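Local atomic coordinates of probable starch synthase 4, chloroplastic/amyloplastic (PDB entry 6GNE), a protein that is a probable plastid starch synthase of the GT-B glycosyltransferase class, folded as two Rossmann-like domains, with ADP bound in the present model. Residues 439-444 with 459-464; 425-430 with 455-460; 116-121 with 149-154; 47-52 with 122-127. All blocks are in the same frame, centred on the assembly; numbering follows the deposited sequence.

Contact 1. Residues 439-444 with 459-464; sequences NGFTFQ and FNHYKK
F441 and H461 make this contact as an aromatic pair, and between them they account for nearly all of the 84 Å² buried by the two segments. The geometry is that of an offset edge-to-face stack: the ring centroids are 5.6 Å apart, the planes are inclined at 63°, and the edge of F441 is turned toward the imidazole face. The phenyl ring touches with its far end. F441 CE2 lies 3.9 Å from H461 CD2, while F441 CZ is 4.0 Å from both H461 CB and H461 CG, which puts the tip of the phenylalanine against the root of the histidine side chain as well as its ring. In the plane of the phenyl ring, H461 CD2 sits at the edge. F441 CA and H461 CA are 10.4 Å apart, a gap bridged by the two side chains, chiefly their rings. H461 carries CG opposite its carbonyl carbon (chi1 -84°), which directs the imidazole off the helix toward the strand; its NE2 also makes a weak hydrogen bond to D429 OD1. I428 packs against both rings. F441 belongs to strand 441-443, an outermost strand of the six-stranded parallel sheet in the C-terminal Rossmann-like domain of the GT-B fold, hydrogen-bonded through its backbone to P413 and A415 of strand 412-416. H461 lies near the end of helix 448-464, which packs on F441 through R457 and A458.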
# COMPACT_ATOMS: atom_id res chain seq x y z
N ASN A 439 6.63 -19.61 -8.60
CA ASN A 439 6.98 -18.38 -9.34
C ASN A 439 8.23 -17.67 -8.89
O ASN A 439 8.50 -16.60 -9.40
CB ASN A 439 5.80 -17.40 -9.27
CG ASN A 439 5.43 -17.02 -7.84
OD1 ASN A 439 6.18 -17.31 -6.88
ND2 ASN A 439 4.30 -16.33 -7.69
N GLY A 440 8.99 -18.22 -7.95
CA GLY A 440 10.13 -17.49 -7.40
C GLY A 440 10.92 -18.28 -6.38
O GLY A 440 11.03 -19.51 -6.47
N PHE A 441 11.49 -17.56 -5.42
CA PHE A 441 12.33 -18.16 -4.39
C PHE A 441 11.99 -17.58 -3.05
O PHE A 441 11.79 -16.39 -2.94
CB PHE A 441 13.80 -17.85 -4.69
CG PHE A 441 14.26 -18.40 -6.00
CD1 PHE A 441 14.14 -17.64 -7.14
CD2 PHE A 441 14.81 -19.66 -6.07
CE1 PHE A 441 14.54 -18.14 -8.36
CE2 PHE A 441 15.24 -20.16 -7.29
CZ PHE A 441 15.08 -19.41 -8.45
N THR A 442 11.89 -18.45 -2.03
CA THR A 442 11.55 -18.02 -0.68
C THR A 442 12.51 -18.54 0.36
O THR A 442 13.28 -19.43 0.12
CB THR A 442 10.09 -18.41 -0.29
OG1 THR A 442 9.93 -19.83 -0.14
CG2 THR A 442 9.07 -17.89 -1.30
N PHE A 443 12.47 -17.95 1.54
CA PHE A 443 13.18 -18.47 2.72
C PHE A 443 12.38 -18.18 3.99
O PHE A 443 11.58 -17.23 4.02
CB PHE A 443 14.61 -17.90 2.80
CG PHE A 443 14.68 -16.42 2.97
CD1 PHE A 443 14.53 -15.56 1.90
CD2 PHE A 443 14.91 -15.88 4.23
CE1 PHE A 443 14.62 -14.19 2.07
CE2 PHE A 443 14.99 -14.49 4.43
CZ PHE A 443 14.83 -13.65 3.35
N GLN A 444 12.62 -18.97 5.02
CA GLN A 444 11.88 -18.87 6.25
C GLN A 444 12.51 -17.85 7.22
O GLN A 444 11.93 -16.82 7.52
CB GLN A 444 11.71 -20.25 6.88
CG GLN A 444 10.64 -20.33 7.97
CD GLN A 444 9.21 -19.96 7.46
OE1 GLN A 444 8.50 -20.81 6.86
NE2 GLN A 444 8.79 -18.66 7.68
N PHE A 459 20.56 -17.47 -8.30
CA PHE A 459 21.72 -17.25 -9.19
C PHE A 459 22.10 -18.48 -9.99
O PHE A 459 22.38 -18.37 -11.17
CB PHE A 459 22.95 -16.73 -8.43
CG PHE A 459 22.97 -15.24 -8.26
CD1 PHE A 459 21.87 -14.58 -7.72
CD2 PHE A 459 24.07 -14.50 -8.64
CE1 PHE A 459 21.88 -13.21 -7.57
CE2 PHE A 459 24.10 -13.13 -8.49
CZ PHE A 459 23.00 -12.49 -7.95
N ASN A 460 22.07 -19.64 -9.35
CA ASN A 460 22.26 -20.95 -10.04
C ASN A 460 21.24 -21.16 -11.16
O ASN A 460 21.63 -21.43 -12.29
CB ASN A 460 22.18 -22.14 -9.05
CG ASN A 460 23.46 -22.31 -8.21
OD1 ASN A 460 24.42 -21.50 -8.26
ND2 ASN A 460 23.48 -23.38 -7.41
N HIS A 461 19.95 -21.03 -10.84
CA HIS A 461 18.87 -21.18 -11.84
C HIS A 461 19.06 -20.21 -13.02
O HIS A 461 18.96 -20.62 -14.16
CB HIS A 461 17.48 -21.02 -11.21
CG HIS A 461 16.94 -22.28 -10.59
ND1 HIS A 461 16.08 -23.12 -11.25
CD2 HIS A 461 17.15 -22.84 -9.36
CE1 HIS A 461 15.77 -24.15 -10.45
NE2 HIS A 461 16.40 -24.00 -9.29
N TYR A 462 19.37 -18.94 -12.73
CA TYR A 462 19.58 -17.94 -13.76
C TYR A 462 20.75 -18.30 -14.68
O TYR A 462 20.61 -18.27 -15.88
CB TYR A 462 19.78 -16.54 -13.14
CG TYR A 462 20.09 -15.44 -14.14
CD1 TYR A 462 21.40 -15.18 -14.54
CD2 TYR A 462 19.06 -14.68 -14.71
CE1 TYR A 462 21.68 -14.19 -15.46
CE2 TYR A 462 19.34 -13.67 -15.64
CZ TYR A 462 20.65 -13.44 -16.01
OH TYR A 462 20.95 -12.47 -16.93
N LYS A 463 21.89 -18.64 -14.10
CA LYS A 463 23.13 -18.92 -14.83
C LYS A 463 23.17 -20.26 -15.57
O LYS A 463 23.72 -20.32 -16.65
CB LYS A 463 24.34 -18.90 -13.89
CG LYS A 463 24.83 -17.53 -13.43
CD LYS A 463 26.26 -17.64 -12.89
CE LYS A 463 26.76 -16.30 -12.34
NZ LYS A 463 26.42 -16.17 -10.89
N LYS A 464 22.64 -21.34 -14.99
CA LYS A 464 22.95 -22.71 -15.50
C LYS A 464 22.13 -23.08 -16.77
O LYS A 464 22.62 -23.82 -17.62
CB LYS A 464 22.85 -23.80 -14.40
CG LYS A 464 21.59 -24.71 -14.42
CD LYS A 464 21.26 -25.46 -13.11
CE LYS A 464 22.06 -26.77 -12.86
NZ LYS A 464 21.48 -28.01 -13.49

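Contact 2. Residues 425-430 with 455-460; sequences VFDIDD and LERAFN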
# COMPACT_ATOMS: atom_id res chain seq x y z
N VAL A 425 4.18 -15.58 -3.26
CA VAL A 425 5.48 -16.05 -3.71
C VAL A 425 5.72 -17.49 -3.26
O VAL A 425 5.66 -17.81 -2.09
CB VAL A 425 6.63 -15.14 -3.24
CG1 VAL A 425 7.94 -15.52 -3.92
CG2 VAL A 425 6.34 -13.70 -3.60
N PHE A 426 6.00 -18.34 -4.23
CA PHE A 426 6.11 -19.78 -4.05
C PHE A 426 7.41 -20.30 -4.71
O PHE A 426 7.61 -20.19 -5.92
CB PHE A 426 4.90 -20.45 -4.69
CG PHE A 426 3.59 -19.96 -4.15
CD1 PHE A 426 3.07 -20.47 -2.95
CD2 PHE A 426 2.88 -18.98 -4.82
CE1 PHE A 426 1.86 -20.02 -2.45
CE2 PHE A 426 1.66 -18.49 -4.32
CZ PHE A 426 1.14 -19.02 -3.14
N ASP A 427 8.26 -20.89 -3.89
CA ASP A 427 9.56 -21.42 -4.29
C ASP A 427 9.47 -22.51 -5.36
O ASP A 427 8.76 -23.50 -5.18
CB ASP A 427 10.29 -21.96 -3.05
CG ASP A 427 11.77 -22.14 -3.26
OD1 ASP A 427 12.19 -23.19 -3.78
OD2 ASP A 427 12.53 -21.22 -2.87
N ILE A 428 10.21 -22.31 -6.46
CA ILE A 428 10.25 -23.30 -7.57
C ILE A 428 10.94 -24.63 -7.22
O ILE A 428 10.70 -25.62 -7.91
CB ILE A 428 10.86 -22.73 -8.88
CG1 ILE A 428 12.38 -22.53 -8.76
CG2 ILE A 428 10.17 -21.43 -9.25
CD1 ILE A 428 13.06 -21.94 -9.99
N ASP A 429 11.76 -24.67 -6.17
CA ASP A 429 12.39 -25.91 -5.70
C ASP A 429 11.60 -26.67 -4.59
O ASP A 429 12.03 -27.73 -4.18
CB ASP A 429 13.85 -25.67 -5.28
CG ASP A 429 14.76 -25.17 -6.46
OD1 ASP A 429 14.58 -25.57 -7.65
OD2 ASP A 429 15.69 -24.37 -6.20
N ASP A 430 10.45 -26.18 -4.13
CA ASP A 430 9.61 -26.93 -3.14
C ASP A 430 8.58 -27.83 -3.86
O ASP A 430 7.58 -27.34 -4.42
CB ASP A 430 8.90 -25.92 -2.21
CG ASP A 430 8.11 -26.59 -1.07
OD1 ASP A 430 7.99 -27.83 -1.03
OD2 ASP A 430 7.60 -25.84 -0.21
N LEU A 455 19.14 -16.88 -2.42
CA LEU A 455 19.89 -16.12 -3.41
C LEU A 455 20.81 -17.03 -4.25
O LEU A 455 20.85 -16.91 -5.48
CB LEU A 455 20.68 -15.01 -2.74
CG LEU A 455 21.27 -13.96 -3.68
CD1 LEU A 455 20.20 -13.03 -4.20
CD2 LEU A 455 22.32 -13.12 -2.98
N GLU A 456 21.53 -17.94 -3.58
CA GLU A 456 22.38 -18.94 -4.24
C GLU A 456 21.58 -19.71 -5.29
O GLU A 456 22.01 -19.80 -6.44
CB GLU A 456 22.97 -19.89 -3.19
CG GLU A 456 23.84 -21.05 -3.70
CD GLU A 456 24.19 -22.10 -2.61
OE1 GLU A 456 23.40 -22.34 -1.66
OE2 GLU A 456 25.27 -22.75 -2.69
N ARG A 457 20.41 -20.22 -4.92
CA ARG A 457 19.59 -21.01 -5.85
C ARG A 457 19.10 -20.17 -7.00
O ARG A 457 19.09 -20.61 -8.12
CB ARG A 457 18.44 -21.73 -5.16
CG ARG A 457 18.93 -22.83 -4.22
CD ARG A 457 17.80 -23.57 -3.51
NE ARG A 457 17.06 -22.73 -2.56
CZ ARG A 457 15.84 -22.23 -2.76
NH1 ARG A 457 15.30 -21.47 -1.83
NH2 ARG A 457 15.12 -22.50 -3.86
N ALA A 458 18.73 -18.93 -6.74
CA ALA A 458 18.25 -18.05 -7.77
C ALA A 458 19.36 -17.75 -8.79
O ALA A 458 19.12 -17.80 -9.99
CB ALA A 458 17.70 -16.78 -7.17
N PHE A 459 20.56 -17.47 -8.30
CA PHE A 459 21.72 -17.25 -9.19
C PHE A 459 22.10 -18.48 -9.99
O PHE A 459 22.38 -18.37 -11.17
CB PHE A 459 22.95 -16.73 -8.43
CG PHE A 459 22.97 -15.24 -8.26
CD1 PHE A 459 21.87 -14.58 -7.72
CD2 PHE A 459 24.07 -14.50 -8.64
CE1 PHE A 459 21.88 -13.21 -7.57
CE2 PHE A 459 24.10 -13.13 -8.49
CZ PHE A 459 23.00 -12.49 -7.95
N ASN A 460 22.07 -19.64 -9.35
CA ASN A 460 22.26 -20.95 -10.04
C ASN A 460 21.24 -21.16 -11.16
O ASN A 460 21.63 -21.43 -12.29
CB ASN A 460 22.18 -22.14 -9.05
CG ASN A 460 23.46 -22.31 -8.21
OD1 ASN A 460 24.42 -21.50 -8.26
ND2 ASN A 460 23.48 -23.38 -7.41
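D427 OD2 is gripped by both terminal nitrogens of R457: NH1 donates to it over 3.0 Å and NH2 over 3.1 Å, an end-on approach in which two N-H groups converge on one oxygen. That oxygen lies close to the guanidinium plane and receives NH2 through its syn lone pair, but the carboxylate is twisted 44° from the guanidinium, so the pair is not a flat bidentate bridge. NH2 makes a further, weak bond to D427 OD1. Its straightest bond goes to D429, where R457 NH2 meets OD2 at 3.0 Å with an N-H...O angle of 163°, on the anti side of that carboxylate. D427, D429 and R457 thus form a salt-bridge network in which one arginine holds two acids at its edge. The turn itself brings the acids together: D427 OD1 accepts from D429 N at 2.8 Å, an Asx turn, within a type I beta turn running from D427 to D430. R457 bends at chi3 (-67°), which turns its guanidinium toward the two acids. D427 OD2 also accepts from T442 N, so the turn, the strand and the arginine meet at this oxygen. Segment 425-430 follows helix 419-424 and pairs through F426 and I428 with N439 and G440, the residues just ahead of strand 441-443, while R457 projects from helix 448-464 and packs along F441.

Contact 3. Residues 116-121 with 149-154; sequences DDFRRF and TAFVAP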
# COMPACT_ATOMS: atom_id res chain seq x y z
N ASP A 116 1.17 16.76 14.98
CA ASP A 116 -0.27 16.74 15.20
C ASP A 116 -1.04 15.89 14.16
O ASP A 116 -2.15 16.25 13.80
CB ASP A 116 -0.79 18.19 15.27
CG ASP A 116 -0.64 18.96 13.95
OD1 ASP A 116 0.21 18.58 13.11
OD2 ASP A 116 -1.38 19.95 13.74
N ASP A 117 -0.48 14.78 13.69
CA ASP A 117 -1.18 13.91 12.71
C ASP A 117 -2.59 13.52 13.16
O ASP A 117 -3.52 13.50 12.35
CB ASP A 117 -0.39 12.62 12.38
CG ASP A 117 0.63 12.80 11.26
OD1 ASP A 117 0.70 13.86 10.61
OD2 ASP A 117 1.36 11.84 10.99
N PHE A 118 -2.74 13.24 14.46
CA PHE A 118 -4.02 12.83 15.03
C PHE A 118 -5.11 13.88 14.73
O PHE A 118 -6.22 13.55 14.27
CB PHE A 118 -3.87 12.59 16.54
CG PHE A 118 -5.05 11.88 17.14
CD1 PHE A 118 -6.21 12.57 17.45
CD2 PHE A 118 -5.00 10.51 17.36
CE1 PHE A 118 -7.30 11.91 17.97
CE2 PHE A 118 -6.10 9.83 17.88
CZ PHE A 118 -7.25 10.55 18.19
N ARG A 119 -4.77 15.14 15.01
CA ARG A 119 -5.68 16.23 14.78
C ARG A 119 -5.95 16.42 13.28
O ARG A 119 -7.12 16.55 12.87
CB ARG A 119 -5.15 17.52 15.42
CG ARG A 119 -5.26 17.52 16.94
CD ARG A 119 -4.45 18.65 17.60
NE ARG A 119 -4.79 19.98 17.09
CZ ARG A 119 -5.92 20.64 17.34
NH1 ARG A 119 -6.09 21.84 16.81
NH2 ARG A 119 -6.89 20.12 18.10
N ARG A 120 -4.88 16.41 12.49
CA ARG A 120 -4.94 16.54 11.04
C ARG A 120 -5.96 15.56 10.46
O ARG A 120 -6.90 15.97 9.78
CB ARG A 120 -3.57 16.29 10.40
CG ARG A 120 -2.49 17.33 10.67
CD ARG A 120 -1.14 16.92 10.09
NE ARG A 120 -1.12 17.04 8.62
CZ ARG A 120 -0.46 16.26 7.76
NH1 ARG A 120 0.28 15.22 8.15
NH2 ARG A 120 -0.54 16.52 6.45
N PHE A 121 -5.82 14.28 10.76
CA PHE A 121 -6.67 13.29 10.09
C PHE A 121 -8.05 13.05 10.75
O PHE A 121 -9.02 12.68 10.06
CB PHE A 121 -5.88 12.00 9.85
CG PHE A 121 -4.74 12.17 8.87
CD1 PHE A 121 -5.00 12.27 7.51
CD2 PHE A 121 -3.42 12.25 9.31
CE1 PHE A 121 -3.97 12.42 6.61
CE2 PHE A 121 -2.38 12.42 8.41
CZ PHE A 121 -2.64 12.51 7.05
N THR A 149 -8.34 7.47 8.78
CA THR A 149 -9.77 7.58 8.53
C THR A 149 -10.60 6.54 9.30
O THR A 149 -11.78 6.33 8.99
CB THR A 149 -10.06 7.47 7.04
OG1 THR A 149 -9.77 6.14 6.59
CG2 THR A 149 -9.22 8.47 6.30
N ALA A 150 -9.99 5.91 10.31
CA ALA A 150 -10.70 5.03 11.22
C ALA A 150 -11.78 5.77 11.99
O ALA A 150 -12.79 5.18 12.34
CB ALA A 150 -9.72 4.40 12.18
N PHE A 151 -11.56 7.05 12.23
CA PHE A 151 -12.51 7.90 12.92
C PHE A 151 -13.87 7.98 12.26
O PHE A 151 -14.84 8.31 12.92
CB PHE A 151 -11.98 9.34 13.07
CG PHE A 151 -10.60 9.44 13.67
CD1 PHE A 151 -10.42 9.39 15.04
CD2 PHE A 151 -9.49 9.59 12.85
CE1 PHE A 151 -9.17 9.49 15.59
CE2 PHE A 151 -8.22 9.68 13.38
CZ PHE A 151 -8.06 9.64 14.76
N VAL A 152 -13.94 7.71 10.95
CA VAL A 152 -15.20 7.73 10.22
C VAL A 152 -16.27 6.78 10.80
O VAL A 152 -17.44 7.16 10.90
CB VAL A 152 -14.96 7.42 8.73
CG1 VAL A 152 -16.26 7.12 7.99
CG2 VAL A 152 -14.25 8.57 8.04
N ALA A 153 -15.88 5.57 11.20
CA ALA A 153 -16.83 4.57 11.71
C ALA A 153 -17.64 5.03 12.93
O ALA A 153 -18.85 5.07 12.86
CB ALA A 153 -16.14 3.23 11.98
N PRO A 154 -16.97 5.41 14.04
CA PRO A 154 -17.74 5.93 15.18
C PRO A 154 -18.44 7.27 14.90
O PRO A 154 -19.57 7.46 15.36
CB PRO A 154 -16.70 6.09 16.29
CG PRO A 154 -15.38 6.16 15.57
CD PRO A 154 -15.53 5.30 14.36
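F118 and F151 meet as a T-shaped pair, with the edge of F151 directed at the face of F118. The centroids are 5.0 Å apart and the planes stand at 80°. F151 reaches in with CE1 and CZ: CE1 lies 3.4 Å from F118 CZ, and CZ is over the F118 face, displaced toward the rim. F118 swings its ring away from the backbone N (chi1 -167°), which delivers the ring to F151. F151, from the short break between helices 146-150 and 152-160, sets CG opposite its carbonyl carbon (chi1 -52°) and starts toward helix 117-134. Its CD2 passes 4.2 Å from F121 O, an oxygen already bonded to S125 OG. The F121 side chain leads elsewhere, about 6 Å from a bound glucose, its CZ lying 4.0 Å above the guanidinium of R120, whose NH1 makes a 2.8 Å salt bridge to D117 OD1. P215 of helix 215-222 packs against both F118 and F151. The contact joins helix 117-134 to the helices after strand 141-145 in the N-terminal Rossmann-like domain. Across this buried junction the chemistry is apolar and aromatic, held by ring geometry and shape, and the charged groups take no part.

Contact 4. Residues 47-52 with 122-127; sequences EIILPK and SYFSRA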
# COMPACT_ATOMS: atom_id res chain seq x y z
N GLU A 47 -16.59 6.78 -5.77
CA GLU A 47 -16.10 8.15 -5.56
C GLU A 47 -15.07 8.14 -4.43
O GLU A 47 -15.16 7.33 -3.49
CB GLU A 47 -17.22 9.09 -5.13
CG GLU A 47 -18.02 9.72 -6.25
CD GLU A 47 -19.20 10.52 -5.73
OE1 GLU A 47 -19.22 10.84 -4.51
OE2 GLU A 47 -20.05 10.90 -6.58
N ILE A 48 -14.11 9.04 -4.51
CA ILE A 48 -13.05 9.09 -3.51
C ILE A 48 -12.96 10.46 -2.89
O ILE A 48 -13.12 11.44 -3.57
CB ILE A 48 -11.73 8.65 -4.14
CG1 ILE A 48 -11.87 7.17 -4.53
CG2 ILE A 48 -10.58 8.82 -3.15
CD1 ILE A 48 -10.94 6.76 -5.63
N ILE A 49 -12.75 10.49 -1.58
CA ILE A 49 -12.55 11.72 -0.84
C ILE A 49 -11.15 11.71 -0.23
O ILE A 49 -10.83 10.80 0.51
CB ILE A 49 -13.62 11.93 0.24
CG1 ILE A 49 -15.02 11.99 -0.41
CG2 ILE A 49 -13.34 13.19 1.06
CD1 ILE A 49 -16.18 11.97 0.57
N LEU A 50 -10.35 12.73 -0.59
CA LEU A 50 -8.97 12.92 -0.12
C LEU A 50 -8.78 14.29 0.48
O LEU A 50 -9.59 15.16 0.25
CB LEU A 50 -7.98 12.84 -1.30
CG LEU A 50 -7.93 11.55 -2.10
CD1 LEU A 50 -6.98 11.69 -3.26
CD2 LEU A 50 -7.52 10.39 -1.21
N PRO A 51 -7.70 14.48 1.23
CA PRO A 51 -7.30 15.84 1.50
C PRO A 51 -6.68 16.48 0.26
O PRO A 51 -6.19 15.79 -0.61
CB PRO A 51 -6.23 15.69 2.59
CG PRO A 51 -6.39 14.31 3.14
CD PRO A 51 -6.85 13.52 1.95
N LYS A 52 -6.71 17.81 0.22
CA LYS A 52 -5.94 18.55 -0.74
C LYS A 52 -4.60 18.87 -0.09
O LYS A 52 -4.44 19.90 0.57
CB LYS A 52 -6.65 19.84 -1.15
CG LYS A 52 -5.86 20.69 -2.15
CD LYS A 52 -6.46 20.71 -3.55
CE LYS A 52 -5.82 21.76 -4.44
NZ LYS A 52 -5.46 23.05 -3.72
N SER A 122 -8.17 13.26 12.05
CA SER A 122 -9.50 13.28 12.67
C SER A 122 -10.34 14.47 12.14
O SER A 122 -11.54 14.33 11.92
CB SER A 122 -9.43 13.29 14.21
OG SER A 122 -8.79 14.44 14.69
N TYR A 123 -9.71 15.63 11.92
CA TYR A 123 -10.42 16.74 11.26
C TYR A 123 -10.94 16.33 9.89
O TYR A 123 -12.12 16.50 9.57
CB TYR A 123 -9.53 17.98 11.09
CG TYR A 123 -10.24 19.15 10.41
CD1 TYR A 123 -10.34 19.23 9.00
CD2 TYR A 123 -10.80 20.19 11.17
CE1 TYR A 123 -10.98 20.30 8.40
CE2 TYR A 123 -11.45 21.26 10.56
CZ TYR A 123 -11.54 21.31 9.18
OH TYR A 123 -12.16 22.40 8.58
N PHE A 124 -10.02 15.81 9.08
CA PHE A 124 -10.32 15.36 7.73
C PHE A 124 -11.49 14.38 7.72
O PHE A 124 -12.39 14.49 6.87
CB PHE A 124 -9.09 14.72 7.09
CG PHE A 124 -9.40 14.00 5.80
CD1 PHE A 124 -9.92 14.71 4.71
CD2 PHE A 124 -9.20 12.63 5.68
CE1 PHE A 124 -10.23 14.06 3.53
CE2 PHE A 124 -9.50 11.98 4.48
CZ PHE A 124 -10.01 12.70 3.41
N SER A 125 -11.45 13.41 8.64
CA SER A 125 -12.49 12.38 8.74
C SER A 125 -13.84 13.01 9.01
O SER A 125 -14.82 12.62 8.40
CB SER A 125 -12.17 11.38 9.86
OG SER A 125 -11.01 10.62 9.58
N ARG A 126 -13.88 14.00 9.90
CA ARG A 126 -15.12 14.71 10.20
C ARG A 126 -15.60 15.48 8.98
O ARG A 126 -16.74 15.29 8.55
CB ARG A 126 -14.94 15.68 11.38
CG ARG A 126 -16.20 16.43 11.79
CD ARG A 126 -17.25 15.45 12.31
NE ARG A 126 -18.58 16.04 12.45
CZ ARG A 126 -19.11 16.53 13.56
NH1 ARG A 126 -18.42 16.62 14.70
NH2 ARG A 126 -20.35 17.00 13.52
N ALA A 127 -14.73 16.32 8.43
CA ALA A 127 -15.05 17.10 7.25
C ALA A 127 -15.51 16.24 6.08
O ALA A 127 -16.37 16.67 5.32
CB ALA A 127 -13.86 17.97 6.84
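I49, the first residue of strand 47-51 to touch helix 122-127, approaches F124 with its methyl branch, CG2 lying 4.1 Å from F124 CE1. The I49 carbonyl oxygen comes to the edge of the same ring, near its plane, 3.6 Å from F124 CZ. L50 turns its side chain away from the helix and contributes mainly backbone: its carbonyl carbon is 3.4 Å from F124 CE1. P51 then brings CG and CD over the phenyl face. P51 CG stands 3.8 Å from the F124 centroid and just 7° off the ring normal, a well-centred CH-pi contact, while P51 CD lies 3.6 Å from F124 CZ. F124 can serve all three residues because its CG is anti to the backbone N (chi1 169°), extending the ring from the helix toward the strand end. The short segment axes pass 9.4 Å apart and run roughly antiparallel, at 144°. Strand 45-51 is bonded in parallel to strands 11-15 and 92-100, and F124 also packs on I15, so helix 117-134 lies against the sheet in part through this phenylalanine. Such helix-on-parallel-strand packing is the alpha/beta layering of the Rossmann-like N-terminal domain of a GT-B enzyme.

How the contacts relate
The four contacts fall into two pairs, one in each half of the GT-B fold, with centres about 43 to 44 Å apart between the pairs. Contacts 1 and 2, centred about 3 Å apart, both hold helix 448-464, contact 1 to the edge strand 441-443 and contact 2 to the neighbouring turn. They are only partly buried: contact 2 is a salt-bridge network and contact 1 an aromatic pair whose histidine also makes a weak hydrogen bond to D429. Contacts 3 and 4, centred about 9 Å apart, use successive turns of helix 117-134 and are wholly buried, aromatic and apolar. S122 and S125, in the helical segment of contact 4, pack on residues of segment 149-154, so the two adjoin.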